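Local coordinates for glycerol kinase, putative (Plasmodium falciparum, PDB 2W40), which probably catalyses the ATP-dependent phosphorylation of glycerol to sn-glycerol 3-phosphate in glycerol degradation, at residues C[187-192]-C[288-293]; C[124-129]-C[202-207]; C[335-340]-C[421-426]. One frame throughout, in Å; residues are numbered along the deposited sequence.

Contact 1 (C[187-192]-C[288-293]). With EDO (1,2-ethanediol), chain B.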
loop_
_atom_site.group_PDB
_atom_site.type_symbol
_atom_site.label_atom_id
_atom_site.label_comp_id
_atom_site.label_asym_id
_atom_site.label_seq_id
_atom_site.Cartn_x
_atom_site.Cartn_y
_atom_site.Cartn_z
ATOM N N ALA C 187 26.967 -25.358 0.652
ATOM C CA ALA C 187 27.295 -25.735 -0.733
ATOM C C ALA C 187 26.025 -26.126 -1.497
ATOM O O ALA C 187 25.942 -25.926 -2.728
ATOM C CB ALA C 187 28.350 -26.829 -0.838
ATOM N N SER C 188 25.037 -26.704 -0.812
ATOM C CA SER C 188 23.799 -27.186 -1.451
ATOM C C SER C 188 22.854 -26.021 -1.912
ATOM O O SER C 188 21.855 -26.268 -2.583
ATOM C CB SER C 188 23.072 -28.130 -0.509
ATOM O OG SER C 188 22.312 -27.433 0.460
ATOM N N ARG C 189 23.257 -24.773 -1.503
ATOM C CA ARG C 189 22.472 -23.577 -1.731
ATOM C C ARG C 189 23.001 -22.738 -2.899
ATOM O O ARG C 189 22.610 -21.588 -3.135
ATOM C CB ARG C 189 22.400 -22.732 -0.493
ATOM C CG ARG C 189 21.989 -23.516 0.724
ATOM C CD ARG C 189 20.697 -24.282 0.568
ATOM N NE ARG C 189 19.535 -23.382 0.421
ATOM C CZ ARG C 189 18.261 -23.677 0.639
ATOM N NH1 ARG C 189 17.866 -24.928 0.916
ATOM N NH2 ARG C 189 17.343 -22.726 0.592
ATOM N N THR C 190 23.963 -23.324 -3.579
ATOM C CA THR C 190 24.719 -22.567 -4.611
ATOM C C THR C 190 24.244 -22.819 -6.073
ATOM O O THR C 190 24.548 -21.960 -6.965
ATOM C CB THR C 190 26.244 -22.944 -4.529
ATOM O OG1 THR C 190 26.400 -24.318 -4.885
ATOM C CG2 THR C 190 26.947 -22.547 -3.208
ATOM N N LEU C 191 23.584 -23.968 -6.309
ATOM C CA LEU C 191 23.182 -24.447 -7.643
ATOM C C LEU C 191 24.403 -25.050 -8.389
ATOM O O LEU C 191 24.343 -25.293 -9.583
ATOM C CB LEU C 191 22.467 -23.396 -8.465
ATOM C CG LEU C 191 20.994 -23.585 -8.759
ATOM C CD1 LEU C 191 20.268 -22.305 -9.330
ATOM C CD2 LEU C 191 20.880 -24.712 -9.644
ATOM N N LEU C 192 25.546 -25.204 -7.644
ATOM C CA LEU C 192 26.803 -25.738 -8.180
ATOM C C LEU C 192 27.195 -27.131 -7.658
ATOM O O LEU C 192 28.167 -27.708 -8.179
ATOM C CB LEU C 192 27.976 -24.803 -7.981
ATOM C CG LEU C 192 27.748 -23.397 -8.442
ATOM C CD1 LEU C 192 28.965 -22.592 -7.963
ATOM C CD2 LEU C 192 27.522 -23.357 -9.962
ATOM N N GLY C 288 7.061 -27.829 -5.928
ATOM C CA GLY C 288 7.691 -26.592 -5.627
ATOM C C GLY C 288 8.542 -26.458 -4.408
ATOM O O GLY C 288 8.888 -25.360 -4.034
ATOM N N LEU C 289 8.910 -27.558 -3.775
ATOM C CA LEU C 289 9.805 -27.530 -2.647
ATOM C C LEU C 289 11.230 -27.863 -3.136
ATOM O O LEU C 289 11.458 -28.473 -4.184
ATOM C CB LEU C 289 9.286 -28.546 -1.613
ATOM C CG LEU C 289 7.852 -28.295 -1.041
ATOM C CD1 LEU C 289 7.475 -29.240 0.071
ATOM C CD2 LEU C 289 7.701 -26.835 -0.442
ATOM N N ILE C 290 12.204 -27.386 -2.400
ATOM C CA ILE C 290 13.625 -27.598 -2.756
ATOM C C ILE C 290 14.208 -28.774 -1.954
ATOM O O ILE C 290 13.965 -28.881 -0.757
ATOM C CB ILE C 290 14.428 -26.314 -2.418
ATOM C CG1 ILE C 290 14.076 -25.132 -3.373
ATOM C CG2 ILE C 290 15.991 -26.598 -2.397
ATOM C CD1 ILE C 290 14.800 -23.911 -3.098
ATOM N N THR C 291 14.932 -29.645 -2.625
ATOM C CA THR C 291 15.696 -30.740 -1.972
ATOM C C THR C 291 17.027 -30.201 -1.485
ATOM O O THR C 291 17.754 -29.625 -2.311
ATOM C CB THR C 291 15.980 -31.869 -2.981
ATOM O OG1 THR C 291 14.772 -32.244 -3.540
ATOM C CG2 THR C 291 16.692 -33.061 -2.348
ATOM N N THR C 292 17.312 -30.283 -0.201
ATOM C CA THR C 292 18.540 -29.746 0.347
ATOM C C THR C 292 19.168 -30.748 1.356
ATOM O O THR C 292 18.606 -31.809 1.630
ATOM C CB THR C 292 18.262 -28.350 0.980
ATOM O OG1 THR C 292 19.492 -27.704 1.236
ATOM C CG2 THR C 292 17.419 -28.530 2.329
ATOM N N ILE C 293 20.364 -30.453 1.755
ATOM C CA ILE C 293 21.057 -31.242 2.753
ATOM C C ILE C 293 20.574 -30.722 4.136
ATOM O O ILE C 293 20.573 -29.472 4.344
ATOM C CB ILE C 293 22.575 -31.092 2.732
ATOM C CG1 ILE C 293 23.209 -31.533 1.412
ATOM C CG2 ILE C 293 23.164 -31.811 3.954
ATOM C CD1 ILE C 293 23.059 -32.928 1.120
HETATM C C1 EDO B . 11.993 -27.673 -7.131
HETATM O O1 EDO B . 10.726 -28.300 -6.819
HETATM C C2 EDO B . 11.952 -26.181 -6.940
HETATM O O2 EDO B . 13.153 -25.622 -7.266
HETATM O O HOH W 1 19.640 -27.305 -1.518
#

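Contact 2 (C[124-129]-C[202-207]). With EDO (1,2-ethanediol), chain D.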
loop_
_atom_site.group_PDB
_atom_site.type_symbol
_atom_site.label_atom_id
_atom_site.label_comp_id
_atom_site.label_asym_id
_atom_site.label_seq_id
_atom_site.Cartn_x
_atom_site.Cartn_y
_atom_site.Cartn_z
ATOM N N ASN C 124 14.138 -30.602 -15.111
ATOM C CA ASN C 124 14.208 -31.847 -14.318
ATOM C C ASN C 124 15.631 -32.379 -14.163
ATOM O O ASN C 124 15.995 -32.951 -13.148
ATOM C CB ASN C 124 13.347 -32.953 -14.868
ATOM C CG ASN C 124 11.879 -32.547 -14.964
ATOM O OD1 ASN C 124 10.975 -33.134 -14.283
ATOM N ND2 ASN C 124 11.604 -31.595 -15.870
ATOM N N ASP C 125 16.467 -32.127 -15.164
ATOM C CA ASP C 125 17.830 -32.488 -15.091
ATOM C C ASP C 125 18.577 -31.616 -14.091
ATOM O O ASP C 125 19.411 -32.109 -13.347
ATOM C CB ASP C 125 18.540 -32.318 -16.429
ATOM C CG ASP C 125 18.265 -33.471 -17.401
ATOM O OD1 ASP C 125 17.660 -34.508 -17.031
ATOM O OD2 ASP C 125 18.692 -33.304 -18.566
ATOM N N ILE C 126 18.290 -30.336 -14.101
ATOM C CA ILE C 126 18.904 -29.409 -13.107
ATOM C C ILE C 126 18.501 -29.835 -11.646
ATOM O O ILE C 126 19.298 -29.855 -10.750
ATOM C CB ILE C 126 18.565 -27.935 -13.437
ATOM C CG1 ILE C 126 18.971 -27.622 -14.923
ATOM C CG2 ILE C 126 19.076 -27.019 -12.335
ATOM C CD1 ILE C 126 20.363 -27.653 -15.171
ATOM N N GLN C 127 17.236 -30.187 -11.505
ATOM C CA GLN C 127 16.680 -30.569 -10.220
ATOM C C GLN C 127 17.281 -31.846 -9.744
ATOM O O GLN C 127 17.665 -31.972 -8.568
ATOM C CB GLN C 127 15.183 -30.591 -10.290
ATOM C CG GLN C 127 14.538 -30.925 -8.894
ATOM C CD GLN C 127 13.091 -31.411 -8.972
ATOM O OE1 GLN C 127 12.590 -31.929 -10.011
ATOM N NE2 GLN C 127 12.415 -31.291 -7.830
ATOM N N LYS C 128 17.435 -32.833 -10.628
ATOM C CA LYS C 128 18.042 -34.126 -10.236
ATOM C C LYS C 128 19.482 -33.893 -9.786
ATOM O O LYS C 128 19.955 -34.434 -8.839
ATOM C CB LYS C 128 18.001 -35.142 -11.358
ATOM C CG LYS C 128 16.609 -35.744 -11.717
ATOM C CD LYS C 128 15.738 -36.149 -10.447
ATOM C CE LYS C 128 14.398 -36.817 -10.839
ATOM N NZ LYS C 128 13.227 -36.511 -9.907
ATOM N N LYS C 129 20.182 -33.009 -10.478
ATOM C CA LYS C 129 21.576 -32.777 -10.129
ATOM C C LYS C 129 21.737 -32.068 -8.779
ATOM O O LYS C 129 22.599 -32.427 -8.020
ATOM C CB LYS C 129 22.231 -32.068 -11.279
ATOM C CG LYS C 129 23.695 -31.668 -11.055
ATOM C CD LYS C 129 24.671 -32.807 -10.792
ATOM C CE LYS C 129 24.942 -33.853 -12.013
ATOM N NZ LYS C 129 25.488 -33.112 -13.220
ATOM N N GLU C 202 31.051 -30.203 -12.298
ATOM C CA GLU C 202 31.700 -29.568 -13.444
ATOM C C GLU C 202 30.714 -28.998 -14.467
ATOM O O GLU C 202 30.876 -27.881 -14.950
ATOM C CB GLU C 202 32.719 -30.528 -14.116
ATOM C CG GLU C 202 33.591 -29.805 -15.140
ATOM C CD GLU C 202 34.619 -30.705 -15.822
ATOM O OE1 GLU C 202 34.937 -31.785 -15.257
ATOM O OE2 GLU C 202 35.062 -30.289 -16.928
ATOM N N LYS C 203 29.639 -29.753 -14.722
ATOM C CA LYS C 203 28.639 -29.335 -15.672
ATOM C C LYS C 203 27.919 -28.072 -15.209
ATOM O O LYS C 203 27.709 -27.104 -15.947
ATOM C CB LYS C 203 27.641 -30.478 -15.911
ATOM C CG LYS C 203 28.130 -31.706 -16.681
ATOM C CD LYS C 203 26.982 -32.647 -17.159
ATOM C CE LYS C 203 27.592 -34.003 -17.543
ATOM N NZ LYS C 203 28.299 -34.611 -16.341
ATOM N N MET C 204 27.494 -28.021 -13.929
ATOM C CA MET C 204 26.894 -26.822 -13.439
ATOM C C MET C 204 27.862 -25.630 -13.510
ATOM O O MET C 204 27.457 -24.488 -13.799
ATOM C CB MET C 204 26.451 -27.011 -11.993
ATOM C CG MET C 204 25.355 -28.079 -11.746
ATOM S SD MET C 204 23.926 -27.970 -12.860
ATOM C CE MET C 204 23.433 -26.240 -12.759
ATOM N N CYS C 205 29.109 -25.855 -13.127
ATOM C CA CYS C 205 30.108 -24.774 -13.203
ATOM C C CYS C 205 30.230 -24.217 -14.609
ATOM O O CYS C 205 30.326 -23.033 -14.805
ATOM C CB CYS C 205 31.439 -25.242 -12.634
ATOM S SG CYS C 205 31.381 -25.378 -10.768
ATOM N N LYS C 206 30.186 -25.113 -15.587
ATOM C CA LYS C 206 30.255 -24.709 -17.017
ATOM C C LYS C 206 29.083 -23.868 -17.413
ATOM O O LYS C 206 29.245 -22.794 -18.039
ATOM C CB LYS C 206 30.420 -25.945 -17.950
ATOM C CG LYS C 206 30.480 -25.603 -19.409
ATOM C CD LYS C 206 30.514 -26.868 -20.331
ATOM C CE LYS C 206 30.743 -26.530 -21.859
ATOM N NZ LYS C 206 31.907 -25.571 -22.025
ATOM N N ILE C 207 27.891 -24.243 -16.954
ATOM C CA ILE C 207 26.717 -23.469 -17.259
ATOM C C ILE C 207 26.899 -22.057 -16.749
ATOM O O ILE C 207 26.604 -21.101 -17.476
ATOM C CB ILE C 207 25.423 -24.122 -16.591
ATOM C CG1 ILE C 207 25.060 -25.468 -17.245
ATOM C CG2 ILE C 207 24.235 -23.148 -16.618
ATOM C CD1 ILE C 207 23.908 -26.270 -16.451
HETATM C C1 EDO D . 23.320 -30.056 -15.777
HETATM O O1 EDO D . 22.984 -30.775 -16.967
HETATM C C2 EDO D . 22.715 -30.946 -14.723
HETATM O O2 EDO D . 23.371 -32.231 -14.720
#

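Contact 3 (C[335-340]-C[421-426])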
loop_
_atom_site.group_PDB
_atom_site.type_symbol
_atom_site.label_atom_id
_atom_site.label_comp_id
_atom_site.label_asym_id
_atom_site.label_seq_id
_atom_site.Cartn_x
_atom_site.Cartn_y
_atom_site.Cartn_z
ATOM N N ASP C 335 0.119 -6.322 19.411
ATOM C CA ASP C 335 -0.922 -5.384 19.828
ATOM C C ASP C 335 -1.756 -5.011 18.603
ATOM O O ASP C 335 -3.010 -5.038 18.648
ATOM C CB ASP C 335 -0.317 -4.138 20.448
ATOM C CG ASP C 335 0.075 -4.338 21.919
ATOM O OD1 ASP C 335 -0.453 -5.314 22.582
ATOM O OD2 ASP C 335 0.954 -3.554 22.399
ATOM N N ILE C 336 -1.083 -4.777 17.488
ATOM C CA ILE C 336 -1.816 -4.532 16.183
ATOM C C ILE C 336 -2.726 -5.702 15.860
ATOM O O ILE C 336 -3.876 -5.509 15.524
ATOM C CB ILE C 336 -0.906 -4.248 14.950
ATOM C CG1 ILE C 336 -0.333 -2.859 14.976
ATOM C CG2 ILE C 336 -1.681 -4.388 13.570
ATOM C CD1 ILE C 336 0.705 -2.573 13.824
ATOM N N MET C 337 -2.265 -6.927 15.968
ATOM C CA MET C 337 -3.197 -8.034 15.731
ATOM C C MET C 337 -4.290 -8.286 16.802
ATOM O O MET C 337 -5.383 -8.772 16.472
ATOM C CB MET C 337 -2.416 -9.275 15.338
ATOM C CG MET C 337 -2.024 -9.180 13.836
ATOM S SD MET C 337 -1.356 -10.726 13.337
ATOM C CE MET C 337 -2.737 -11.815 13.022
ATOM N N GLU C 338 -4.075 -7.864 18.046
ATOM C CA GLU C 338 -5.168 -7.930 19.053
ATOM C C GLU C 338 -6.275 -6.913 18.736
ATOM O O GLU C 338 -7.514 -7.255 18.705
ATOM C CB GLU C 338 -4.592 -7.595 20.423
ATOM C CG GLU C 338 -3.516 -8.548 20.974
ATOM C CD GLU C 338 -4.093 -9.861 21.579
ATOM O OE1 GLU C 338 -5.354 -10.013 21.490
ATOM O OE2 GLU C 338 -3.304 -10.743 22.113
ATOM N N LYS C 339 -5.821 -5.673 18.493
ATOM C CA LYS C 339 -6.721 -4.571 18.328
ATOM C C LYS C 339 -7.433 -4.624 17.016
ATOM O O LYS C 339 -8.604 -4.218 16.917
ATOM C CB LYS C 339 -5.978 -3.253 18.431
ATOM C CG LYS C 339 -5.369 -3.018 19.768
ATOM C CD LYS C 339 -4.885 -1.520 19.844
ATOM C CE LYS C 339 -3.960 -1.224 21.032
ATOM N NZ LYS C 339 -4.497 -0.016 21.798
ATOM N N CYS C 340 -6.705 -5.111 16.022
ATOM C CA CYS C 340 -7.186 -5.180 14.694
ATOM C C CYS C 340 -7.550 -6.629 14.414
ATOM O O CYS C 340 -6.680 -7.437 14.048
ATOM C CB CYS C 340 -6.103 -4.680 13.738
ATOM S SG CYS C 340 -6.805 -4.385 12.175
ATOM N N LYS C 421 1.137 -14.166 20.014
ATOM C CA LYS C 421 0.065 -15.183 20.103
ATOM C C LYS C 421 -1.014 -15.059 19.029
ATOM O O LYS C 421 -1.380 -16.077 18.471
ATOM C CB LYS C 421 -0.626 -15.214 21.489
ATOM C CG LYS C 421 0.283 -15.760 22.602
ATOM C CD LYS C 421 -0.182 -15.212 23.964
ATOM C CE LYS C 421 0.163 -16.113 25.140
ATOM N NZ LYS C 421 -1.058 -16.293 26.061
ATOM N N PRO C 422 -1.564 -13.840 18.767
ATOM C CA PRO C 422 -2.538 -13.810 17.657
ATOM C C PRO C 422 -1.966 -14.176 16.304
ATOM O O PRO C 422 -2.620 -14.820 15.522
ATOM C CB PRO C 422 -3.082 -12.392 17.641
ATOM C CG PRO C 422 -2.180 -11.627 18.508
ATOM C CD PRO C 422 -1.494 -12.541 19.492
ATOM N N PHE C 423 -0.731 -13.827 16.076
ATOM C CA PHE C 423 -0.090 -14.284 14.822
ATOM C C PHE C 423 0.050 -15.786 14.747
ATOM O O PHE C 423 -0.382 -16.436 13.737
ATOM C CB PHE C 423 1.313 -13.628 14.723
ATOM C CG PHE C 423 2.077 -14.012 13.497
ATOM C CD1 PHE C 423 1.635 -13.709 12.223
ATOM C CD2 PHE C 423 3.247 -14.757 13.613
ATOM C CE1 PHE C 423 2.381 -14.080 11.041
ATOM C CE2 PHE C 423 3.942 -15.136 12.458
ATOM C CZ PHE C 423 3.537 -14.761 11.179
ATOM N N MET C 424 0.587 -16.408 15.808
ATOM C CA MET C 424 0.748 -17.864 15.801
ATOM C C MET C 424 -0.615 -18.566 15.731
ATOM O O MET C 424 -0.777 -19.615 15.074
ATOM C CB MET C 424 1.553 -18.259 17.022
ATOM C CG MET C 424 3.029 -17.865 16.981
ATOM S SD MET C 424 3.822 -18.157 15.270
ATOM C CE MET C 424 3.875 -19.843 15.437
ATOM N N GLN C 425 -1.643 -17.995 16.383
ATOM C CA GLN C 425 -2.980 -18.593 16.324
ATOM C C GLN C 425 -3.520 -18.559 14.869
ATOM O O GLN C 425 -4.051 -19.522 14.388
ATOM C CB GLN C 425 -3.909 -17.891 17.295
ATOM C CG GLN C 425 -5.273 -18.592 17.337
ATOM C CD GLN C 425 -5.202 -20.049 17.818
ATOM O OE1 GLN C 425 -4.843 -20.276 18.964
ATOM N NE2 GLN C 425 -5.563 -20.962 16.992
ATOM N N PHE C 426 -3.305 -17.422 14.208
ATOM C CA PHE C 426 -3.729 -17.275 12.793
ATOM C C PHE C 426 -2.987 -18.275 11.905
ATOM O O PHE C 426 -3.585 -18.883 11.034
ATOM C CB PHE C 426 -3.501 -15.861 12.302
ATOM C CG PHE C 426 -4.087 -15.600 10.980
ATOM C CD1 PHE C 426 -5.423 -15.319 10.827
ATOM C CD2 PHE C 426 -3.340 -15.664 9.813
ATOM C CE1 PHE C 426 -5.984 -15.075 9.625
ATOM C CE2 PHE C 426 -3.941 -15.441 8.594
ATOM C CZ PHE C 426 -5.242 -15.131 8.515
#

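Contact 1 (C[187-192]-C[288-293])
The loop 187-192 meets the edge strand 290-293 through its first turn, a type I beta turn from A187 to T190, and the pair is tied mainly by the hydroxyl of T292. Its OG1 stands anti to the backbone N (chi1 -167°), which turns it towards the loop. There it gives its proton to a water 2.8 Å from OG1, and that water donates to the backbone O of S188 at 2.7 Å and to the backbone O of T291. R189 reaches the same oxygen: CG leaves beside the backbone N, the chain bends at chi2 and again at chi3, and NH1 comes to T292 OG1 at 3.2 Å, a weak but fairly straight hydrogen bond (162°) made at the edge of the guanidinium, near its plane. S188 OG sits in the crowded position between backbone N and carbonyl carbon, 2.9 Å from T292 OG1, and is hydrogen-bonded to the backbone O of T185. Its CB packs on CG1 of I293 at 3.9 Å. At the end of the turn, T190 OG1 donates to A187 O at 2.7 Å and accepts from L192 N, the latter an ST turn. The guanidinium's stronger partners are E86, through NE, and E308, through NH1. The first segment belongs to the N-terminal FGGY region and the second to the C-terminal one, so the contact bridges the two. A bound glycerol lies about 4 Å from the R189 side chain; beside it, the carboxylates of E86 and E308 probably balance a charge that also faces R85, while the bonds hold the guanidinium's orientation.

Contact 2 (C[124-129]-C[202-207])
K129 curls back across the gap between the two helices. CG starts anti to the backbone N (chi1 177°), but the next three torsions all bend, so NZ returns over the chain and gives a 2.7 Å hydrogen bond to O2 of an ethanediol lodged between the helices. The same ammonium forms a salt bridge to D201, whose other carboxylate oxygen takes the backbone N of M204. CG of K129 lies 4.0 Å from CG of M204. With axes 11.7 Å apart and a crossing angle of -128°, helix 124-129 and helix 202-207 form a wide, obliquely antiparallel pair in the N-terminal FGGY region of this actin-like kinase fold, bridged by long side chains instead of close backbone packing. I126, bent at chi2, and the extended I207 meet tip to tip, their CD1 atoms 4.0 Å apart, and the folded M204 chain brings CE to 4.2 Å from I126 CD1. The ethanediol, probably from the crystallisation liquor, rests its C1 against M204 SD at 3.6 Å. Towards solvent, K203 runs its chain past K129, leaving NZ of K203 only 4.5 Å from NZ of K129, a like-charge approach that D201 would be expected to soften.

Contact 3 (C[335-340]-C[421-426])
Helix 335-339 and helix 421-426 pass 8.9 Å apart with their directions 68° apart, and the backbones come nearest where the CA atoms of M337 and P422 lie 6.1 Å from each other. M337 and P422 carry the contact between them. The methionine chain runs out extended through chi2 and then turns at chi3 (80°), which swings CE along the second helix. The methyl settles beside that helix's backbone, 3.9 Å from P422 O and close to F423 CA, and touches F426 CB as well. The sulphur lies against F423 CB at 4.2 Å and at the edge of the phenylalanine ring, near its plane. The two side chains cross obliquely; the ring, with CG anti to the backbone N, leads away from helix 335-339. At the root of the methionine, CB of M337 meets CB of P422 at 3.9 Å, so the proline ring packs against the base of M337, close to the start of helix 421-431. E338 comes in on the outer margin: bent at chi2 (-79°), its side chain crosses that of P422 at about a right angle and sets OE2 3.7 Å from P422 CD. Helix 377-403 flanks the pair, R382 touching M337 and E386 touching F426. The side chain of S334, an ADP-binding residue of this enzyme, though no nucleotide is bound to this chain, lies about 4 Å from that of P422, and the F423 side chain is about 8 Å from the ADP-binding G416, which places the pair next to the ADP site on the S334 side. The chemistry is therefore apolar inside and polar at the rim: a flexible thioether fits itself to proline and helix backbone, while the exposed carboxylate of E338, near the amino end of helix 421-431, could feel a modest favourable field, weakened by solvent.

How the contacts relate
Contacts 1 and 2 are neighbours, their centres 12 Å apart, and they touch: O of L191 lies 3.4 Å from CE of M204, and CD2 of L191 packs 4.0 Å from CG2 of I126. Their segments alternate along the chain, and the loop 187-192 touches the helix pair through L191 and L192 and the strand 290-293 through S188 and R189. Contact 3 sits on the opposite side of the chain's centre, its nearest atoms about 17 Å from contact 1 and about 27 Å from contact 2. The three thus mark different parts of the kinase: contact 1 close to a bound glycerol, contact 3 beside the ADP-binding residues, and contact 2 in outer packing.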